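Local coordinates for protein hydrazine synthase subunit alpha (Candidatus Kuenenia stuttgartiensis, PDB 5C2V) that binds two c-type hemes and, within the hydrazine synthase complex, condenses hydroxylamine formed in the gamma subunit with ammonia to yield hydrazine, at residues I465-Q469 against L638-T643; V708-A713 against W760-A765. One frame throughout, in Å; residues are numbered along the deposited sequence.

Contact 1 (I465-Q469 against L638-T643)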
ATOM      1  N   ILE D 465      17.838  16.078 -14.800  1.00 37.15           N
ATOM      2  CA  ILE D 465      18.517  14.796 -14.948  1.00 49.21           C
ATOM      3  C   ILE D 465      18.056  14.057 -16.203  1.00 48.71           C
ATOM      4  O   ILE D 465      16.860  13.984 -16.474  1.00 40.38           O
ATOM      5  CB  ILE D 465      18.253  13.900 -13.715  1.00 44.91           C
ATOM      6  CG1 ILE D 465      18.827  14.542 -12.450  1.00 64.19           C
ATOM      7  CG2 ILE D 465      18.818  12.501 -13.918  1.00 44.77           C
ATOM      8  CD1 ILE D 465      18.465  13.807 -11.177  1.00 60.90           C
ATOM      9  N   GLN D 466      19.001  13.508 -16.963  1.00 39.20           N
ATOM     10  CA  GLN D 466      18.662  12.716 -18.143  1.00 57.04           C
ATOM     11  C   GLN D 466      18.892  11.225 -17.917  1.00 51.24           C
ATOM     12  O   GLN D 466      19.997  10.803 -17.575  1.00 44.99           O
ATOM     13  CB  GLN D 466      19.468  13.175 -19.358  1.00 58.62           C
ATOM     14  CG  GLN D 466      19.189  12.367 -20.617  1.00 54.89           C
ATOM     15  CD  GLN D 466      20.056  12.787 -21.787  1.00 63.21           C
ATOM     16  OE1 GLN D 466      20.705  13.832 -21.750  1.00 57.18           O
ATOM     17  NE2 GLN D 466      20.069  11.972 -22.835  1.00 57.24           N
ATOM     18  N   GLY D 467      17.843  10.435 -18.109  1.00 38.79           N
ATOM     19  CA  GLY D 467      17.946   8.992 -18.000  1.00 48.19           C
ATOM     20  C   GLY D 467      18.722   8.358 -19.137  1.00 49.43           C
ATOM     21  O   GLY D 467      18.431   8.597 -20.309  1.00 71.05           O
ATOM     22  N   TYR D 468      19.711   7.541 -18.790  1.00 59.02           N
ATOM     23  CA  TYR D 468      20.472   6.798 -19.786  1.00 34.52           C
ATOM     24  C   TYR D 468      19.891   5.403 -19.953  1.00 42.35           C
ATOM     25  O   TYR D 468      19.690   4.685 -18.973  1.00 61.31           O
ATOM     26  CB  TYR D 468      21.948   6.704 -19.396  1.00 28.80           C
ATOM     27  CG  TYR D 468      22.642   8.035 -19.227  1.00 47.27           C
ATOM     28  CD1 TYR D 468      22.202   9.165 -19.906  1.00 41.34           C
ATOM     29  CD2 TYR D 468      23.743   8.161 -18.391  1.00 50.54           C
ATOM     30  CE1 TYR D 468      22.838  10.383 -19.752  1.00 49.92           C
ATOM     31  CE2 TYR D 468      24.384   9.373 -18.231  1.00 52.22           C
ATOM     32  CZ  TYR D 468      23.929  10.480 -18.912  1.00 50.30           C
ATOM     33  OH  TYR D 468      24.569  11.688 -18.753  1.00 53.17           O
ATOM     34  N   GLN D 469      19.617   5.025 -21.196  1.00 51.84           N
ATOM     35  CA  GLN D 469      19.116   3.691 -21.487  1.00 59.19           C
ATOM     36  C   GLN D 469      20.177   2.661 -21.124  1.00 56.46           C
ATOM     37  O   GLN D 469      21.372   2.920 -21.257  1.00 46.59           O
ATOM     38  CB  GLN D 469      18.728   3.567 -22.961  1.00 51.61           C
ATOM     39  CG  GLN D 469      18.028   2.266 -23.317  1.00 54.32           C
ATOM     40  CD  GLN D 469      16.649   2.148 -22.695  1.00 64.19           C
ATOM     41  OE1 GLN D 469      15.656   2.587 -23.275  1.00 75.48           O
ATOM     42  NE2 GLN D 469      16.580   1.547 -21.514  1.00 81.43           N
ATOM     43  N   LEU D 638      26.101  15.686 -26.150  1.00 41.67           N
ATOM     44  CA  LEU D 638      25.843  14.430 -25.451  1.00 44.64           C
ATOM     45  C   LEU D 638      27.137  13.765 -24.999  1.00 52.95           C
ATOM     46  O   LEU D 638      27.170  13.075 -23.980  1.00 77.77           O
ATOM     47  CB  LEU D 638      25.051  13.473 -26.344  1.00 37.15           C
ATOM     48  CG  LEU D 638      23.615  13.877 -26.680  1.00 50.56           C
ATOM     49  CD1 LEU D 638      22.966  12.841 -27.585  1.00 51.34           C
ATOM     50  CD2 LEU D 638      22.803  14.065 -25.409  1.00 45.85           C
ATOM     51  N   ASP D 639      28.195  13.979 -25.771  1.00 73.01           N
ATOM     52  CA  ASP D 639      29.513  13.445 -25.457  1.00 66.69           C
ATOM     53  C   ASP D 639      29.994  13.952 -24.100  1.00 66.46           C
ATOM     54  O   ASP D 639      30.561  13.204 -23.306  1.00 76.99           O
ATOM     55  CB  ASP D 639      30.508  13.833 -26.559  1.00 74.86           C
ATOM     56  CG  ASP D 639      31.757  12.969 -26.564  1.00 99.85           C
ATOM     57  OD1 ASP D 639      32.211  12.549 -25.479  1.00103.58           O
ATOM     58  OD2 ASP D 639      32.292  12.714 -27.663  1.00111.71           O
ATOM     59  N   LYS D 640      29.753  15.234 -23.845  1.00 72.09           N
ATOM     60  CA  LYS D 640      30.318  15.915 -22.687  1.00 66.59           C
ATOM     61  C   LYS D 640      29.380  16.022 -21.479  1.00 52.64           C
ATOM     62  O   LYS D 640      29.738  16.637 -20.474  1.00 49.36           O
ATOM     63  CB  LYS D 640      30.786  17.307 -23.111  1.00 62.35           C
ATOM     64  CG  LYS D 640      31.545  17.286 -24.429  1.00 67.70           C
ATOM     65  CD  LYS D 640      31.939  18.673 -24.895  1.00 73.42           C
ATOM     66  CE  LYS D 640      33.117  19.203 -24.104  1.00 79.14           C
ATOM     67  NZ  LYS D 640      33.619  20.481 -24.679  1.00 86.38           N
ATOM     68  N   GLN D 641      28.186  15.442 -21.575  1.00 46.19           N
ATOM     69  CA  GLN D 641      27.214  15.519 -20.481  1.00 48.33           C
ATOM     70  C   GLN D 641      27.743  14.844 -19.215  1.00 55.96           C
ATOM     71  O   GLN D 641      28.179  13.693 -19.246  1.00 52.71           O
ATOM     72  CB  GLN D 641      25.881  14.890 -20.895  1.00 38.44           C
ATOM     73  CG  GLN D 641      24.724  15.239 -19.967  1.00 33.27           C
ATOM     74  CD  GLN D 641      23.418  14.592 -20.388  1.00 42.74           C
ATOM     75  OE1 GLN D 641      23.360  13.388 -20.634  1.00 55.66           O
ATOM     76  NE2 GLN D 641      22.362  15.393 -20.475  1.00 56.01           N
ATOM     77  N   ARG D 642      27.689  15.568 -18.100  1.00 53.63           N
ATOM     78  CA  ARG D 642      28.318  15.129 -16.857  1.00 48.40           C
ATOM     79  C   ARG D 642      27.416  14.255 -15.989  1.00 59.55           C
ATOM     80  O   ARG D 642      26.214  14.499 -15.873  1.00 51.29           O
ATOM     81  CB  ARG D 642      28.779  16.347 -16.049  1.00 55.18           C
ATOM     82  CG  ARG D 642      29.598  16.008 -14.812  1.00 55.49           C
ATOM     83  CD  ARG D 642      30.040  17.263 -14.076  1.00 53.86           C
ATOM     84  NE  ARG D 642      28.912  17.994 -13.502  1.00 73.45           N
ATOM     85  CZ  ARG D 642      28.499  17.865 -12.245  1.00 67.73           C
ATOM     86  NH1 ARG D 642      29.123  17.031 -11.423  1.00 61.03           N
ATOM     87  NH2 ARG D 642      27.466  18.571 -11.807  1.00 53.18           N
ATOM     88  N   THR D 643      28.015  13.234 -15.382  1.00 52.01           N
ATOM     89  CA  THR D 643      27.335  12.388 -14.410  1.00 46.57           C
ATOM     90  C   THR D 643      28.267  12.109 -13.236  1.00 50.51           C
ATOM     91  O   THR D 643      29.461  12.399 -13.303  1.00 57.92           O
ATOM     92  CB  THR D 643      26.878  11.053 -15.021  1.00 64.45           C
ATOM     93  OG1 THR D 643      25.962  10.402 -14.131  1.00 48.03           O
ATOM     94  CG2 THR D 643      28.073  10.142 -15.267  1.00 52.60           C
TER
HETATM   95  O   HOH W   1      27.151  10.907 -18.334  1.00 50.51           O
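Gln641 puts its side-chain amide between Gln466 and Tyr468 and gives each of them one of its two polar atoms. Two direct hydrogen bonds carry the contact. On the donor side of the amide, Gln641 NE2 bonds to Gln466 OE1 at 2.6 Å with an N-H...O angle of 144°. The acceptor lies close to the amide plane of Gln641, whereas the nitrogen is tilted from the carbonyl plane of Gln466, and the two amides are turned 72° against each other. On the acceptor side, the phenol of Tyr468 donates from OH to Gln641 OE1 over 2.8 Å. This donor stands above the carbonyl plane of Gln641 instead of on a lone pair, while Gln641 OE1 itself lies at the edge of the tyrosine ring, in its plane. As modelled, the two bonds would hold the amide's rotation. In Gln641, CG anti to the backbone N (chi1 -165°) and the extended chain carry the amide across to Gln466.

A water adds a further link, donating to Tyr468 OH at 2.7 Å and to the backbone Gln641 O at 3.1 Å, so the phenol oxygen both gives and receives.

Van der Waals contacts are slight. Thr643 CB comes to the ring edge of Tyr468 at CE2, 4.4 Å away, and the Leu638 CD2 methyl sits near Gln466 OE1.

The contact joins the antiparallel sheet of the middle domain, through strand 461-467, to a loop of the cytochrome c region. The neighbouring strand 503-510 holds both segments by backbone hydrogen bonds, Gln466 with Gly504 and Arg642 with Ile505, while Leu522 of strand 517-522 touches Gln466, Leu638 and Gln641. The loop 638-643 then leads into helix 646-657.

Contact 2 (V708-A713 against W760-A765)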
ATOM      1  N   VAL D 708      21.958   5.686   3.401  1.00 50.60           N
ATOM      2  CA  VAL D 708      21.644   6.275   2.097  1.00 34.32           C
ATOM      3  C   VAL D 708      20.178   6.154   1.690  1.00 40.03           C
ATOM      4  O   VAL D 708      19.607   5.063   1.692  1.00 42.41           O
ATOM      5  CB  VAL D 708      22.517   5.644   0.979  1.00 42.53           C
ATOM      6  CG1 VAL D 708      21.935   5.937  -0.397  1.00 38.87           C
ATOM      7  CG2 VAL D 708      23.954   6.146   1.067  1.00 32.46           C
ATOM      8  N   ASN D 709      19.580   7.287   1.334  1.00 38.47           N
ATOM      9  CA  ASN D 709      18.248   7.303   0.743  1.00 50.21           C
ATOM     10  C   ASN D 709      18.325   7.737  -0.718  1.00 53.78           C
ATOM     11  O   ASN D 709      18.557   8.905  -1.009  1.00 57.51           O
ATOM     12  CB  ASN D 709      17.320   8.233   1.529  1.00 56.43           C
ATOM     13  CG  ASN D 709      17.038   7.729   2.932  1.00 44.74           C
ATOM     14  OD1 ASN D 709      15.941   7.251   3.223  1.00 58.28           O
ATOM     15  ND2 ASN D 709      18.029   7.831   3.810  1.00 52.32           N
ATOM     16  N   PRO D 710      18.137   6.790  -1.647  1.00 56.27           N
ATOM     17  CA  PRO D 710      18.225   7.094  -3.080  1.00 46.06           C
ATOM     18  C   PRO D 710      17.229   8.162  -3.533  1.00 49.41           C
ATOM     19  O   PRO D 710      16.044   8.107  -3.202  1.00 44.35           O
ATOM     20  CB  PRO D 710      17.927   5.744  -3.736  1.00 46.91           C
ATOM     21  CG  PRO D 710      18.391   4.748  -2.729  1.00 50.71           C
ATOM     22  CD  PRO D 710      18.023   5.344  -1.399  1.00 56.51           C
ATOM     23  N   SER D 711      17.752   9.134  -4.274  1.00 55.14           N
ATOM     24  CA  SER D 711      17.019  10.298  -4.770  1.00 45.07           C
ATOM     25  C   SER D 711      16.415  11.161  -3.663  1.00 46.76           C
ATOM     26  O   SER D 711      15.522  11.969  -3.918  1.00 48.24           O
ATOM     27  CB  SER D 711      15.913   9.857  -5.735  1.00 48.25           C
ATOM     28  OG  SER D 711      15.125  10.961  -6.149  1.00 55.46           O
ATOM     29  N   ALA D 712      16.899  10.992  -2.437  1.00 56.54           N
ATOM     30  CA  ALA D 712      16.830  12.050  -1.440  1.00 47.70           C
ATOM     31  C   ALA D 712      18.132  12.082  -0.648  1.00 48.18           C
ATOM     32  O   ALA D 712      18.382  11.201   0.171  1.00 56.68           O
ATOM     33  CB  ALA D 712      15.638  11.849  -0.516  1.00 39.29           C
ATOM     34  N   ALA D 713      18.935  13.119  -0.841  1.00 59.05           N
ATOM     35  CA  ALA D 713      20.171  13.247  -0.080  1.00 45.03           C
ATOM     36  C   ALA D 713      19.849  13.839   1.278  1.00 46.10           C
ATOM     37  O   ALA D 713      20.493  13.539   2.280  1.00 43.62           O
ATOM     38  CB  ALA D 713      21.177  14.106  -0.822  1.00 50.26           C
ATOM     39  N   TRP D 760      25.557  12.465  -6.004  1.00 50.92           N
ATOM     40  CA  TRP D 760      25.555  11.021  -6.206  1.00 50.79           C
ATOM     41  C   TRP D 760      24.303  10.380  -5.621  1.00 54.36           C
ATOM     42  O   TRP D 760      23.653   9.564  -6.274  1.00 47.99           O
ATOM     43  CB  TRP D 760      26.804  10.388  -5.589  1.00 50.40           C
ATOM     44  CG  TRP D 760      26.743   8.891  -5.530  1.00 60.67           C
ATOM     45  CD1 TRP D 760      26.683   8.029  -6.587  1.00 61.60           C
ATOM     46  CD2 TRP D 760      26.743   8.079  -4.350  1.00 63.38           C
ATOM     47  NE1 TRP D 760      26.641   6.732  -6.138  1.00 45.10           N
ATOM     48  CE2 TRP D 760      26.678   6.735  -4.768  1.00 62.10           C
ATOM     49  CE3 TRP D 760      26.790   8.358  -2.981  1.00 51.98           C
ATOM     50  CZ2 TRP D 760      26.658   5.673  -3.866  1.00 58.33           C
ATOM     51  CZ3 TRP D 760      26.772   7.303  -2.088  1.00 40.86           C
ATOM     52  CH2 TRP D 760      26.706   5.977  -2.533  1.00 55.40           C
ATOM     53  N   ILE D 761      23.962  10.759  -4.393  1.00 48.36           N
ATOM     54  CA  ILE D 761      22.783  10.204  -3.736  1.00 50.71           C
ATOM     55  C   ILE D 761      21.488  10.653  -4.414  1.00 49.80           C
ATOM     56  O   ILE D 761      20.582   9.847  -4.634  1.00 45.02           O
ATOM     57  CB  ILE D 761      22.741  10.589  -2.246  1.00 42.79           C
ATOM     58  CG1 ILE D 761      23.970  10.037  -1.525  1.00 42.42           C
ATOM     59  CG2 ILE D 761      21.474  10.070  -1.594  1.00 39.88           C
ATOM     60  CD1 ILE D 761      23.953  10.258  -0.032  1.00 40.70           C
ATOM     61  N   ASP D 762      21.408  11.936  -4.756  1.00 48.17           N
ATOM     62  CA  ASP D 762      20.224  12.479  -5.419  1.00 48.70           C
ATOM     63  C   ASP D 762      19.997  11.853  -6.795  1.00 47.72           C
ATOM     64  O   ASP D 762      18.863  11.775  -7.270  1.00 39.97           O
ATOM     65  CB  ASP D 762      20.335  13.999  -5.552  1.00 50.47           C
ATOM     66  CG  ASP D 762      19.635  14.735  -4.427  1.00 55.01           C
ATOM     67  OD1 ASP D 762      19.247  14.081  -3.436  1.00 67.13           O
ATOM     68  OD2 ASP D 762      19.477  15.968  -4.533  1.00 49.27           O
ATOM     69  N   LEU D 763      21.079  11.410  -7.429  1.00 43.92           N
ATOM     70  CA  LEU D 763      21.001  10.762  -8.735  1.00 37.84           C
ATOM     71  C   LEU D 763      20.489   9.326  -8.643  1.00 43.00           C
ATOM     72  O   LEU D 763      20.252   8.680  -9.663  1.00 45.83           O
ATOM     73  CB  LEU D 763      22.367  10.772  -9.423  1.00 36.32           C
ATOM     74  CG  LEU D 763      22.791  12.055 -10.141  1.00 41.23           C
ATOM     75  CD1 LEU D 763      24.245  11.960 -10.563  1.00 46.03           C
ATOM     76  CD2 LEU D 763      21.901  12.312 -11.347  1.00 37.45           C
ATOM     77  N   GLY D 764      20.312   8.831  -7.423  1.00 53.80           N
ATOM     78  CA  GLY D 764      19.897   7.455  -7.219  1.00 42.95           C
ATOM     79  C   GLY D 764      20.994   6.554  -6.682  1.00 45.85           C
ATOM     80  O   GLY D 764      20.794   5.347  -6.546  1.00 39.65           O
ATOM     81  N   ALA D 765      22.154   7.141  -6.396  1.00 46.91           N
ATOM     82  CA  ALA D 765      23.259   6.437  -5.745  1.00 56.94           C
ATOM     83  C   ALA D 765      23.708   5.200  -6.514  1.00 58.11           C
ATOM     84  O   ALA D 765      23.832   4.117  -5.943  1.00 63.17           O
ATOM     85  CB  ALA D 765      22.872   6.056  -4.319  1.00 49.61           C
TER
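A buried turn-to-helix contact within the cytochrome c region sets the type II beta turn Asn709-Ala712 against the C-terminal end of helix 751-762. Ile761 O is its focus. It accepts from Ser711 N at 2.9 Å and, from the opposite face of its carbonyl plane, from Gly764 N, a bond of the Schellman motif at Gly764, where the chain leaves helical geometry. Beside it, Ser711 CA makes a CA-H...O contact with Asp762 O at 3.4 Å. The carboxylate of Asp762 takes the residue just after the turn: OD1 accepts from Ala713 N at 2.8 Å, nearly along its C-O axis, while OD2 turns to Arg463 in a salt bridge and to Ser538 N. The Ile761 side chain packs against the turn. Its CG2, anti to the backbone N, runs in beside Asn709 O and Ala712 O, and its CB meets Ala713 CB at 4.1 Å. Val708 splits its branches, CG1 to Ala765 CB (4.0 Å) and CG2 to Ile761 CD1 and, obliquely, the Trp760 ring. Val719 of helix 717-722 touches Ala713 and Ile761, Trp760 meets Phe646 of helix 646-657, and Ser711 OG reaches Thr541 of strand 538-541 in the middle-domain sheet.

Contact 1 joins the middle-domain sheet to the cytochrome c region; contact 2 lies within the latter. Centred about 17 Å apart, they touch through Leu763, which takes no part in contact 2: its CD2 meets Ile465 CD1 at 3.8 Å and its CD1 lies 4.3 Å from Thr643 OG1. Arg463, the partner of Asp762, lies on strand 461-467, and Arg642 pairs with Glu759 on helix 751-762. The Tyr468 side chain is about 9 Å from a bound calcium ion. Contact 2 is near both heme-binding regions: by side chains, Val708 is about 9 Å from a heme c, Trp760 about 11 Å from Cys658, covalently bound to heme 2, and Ser711 about 12 Å from Cys559, likewise to heme 1.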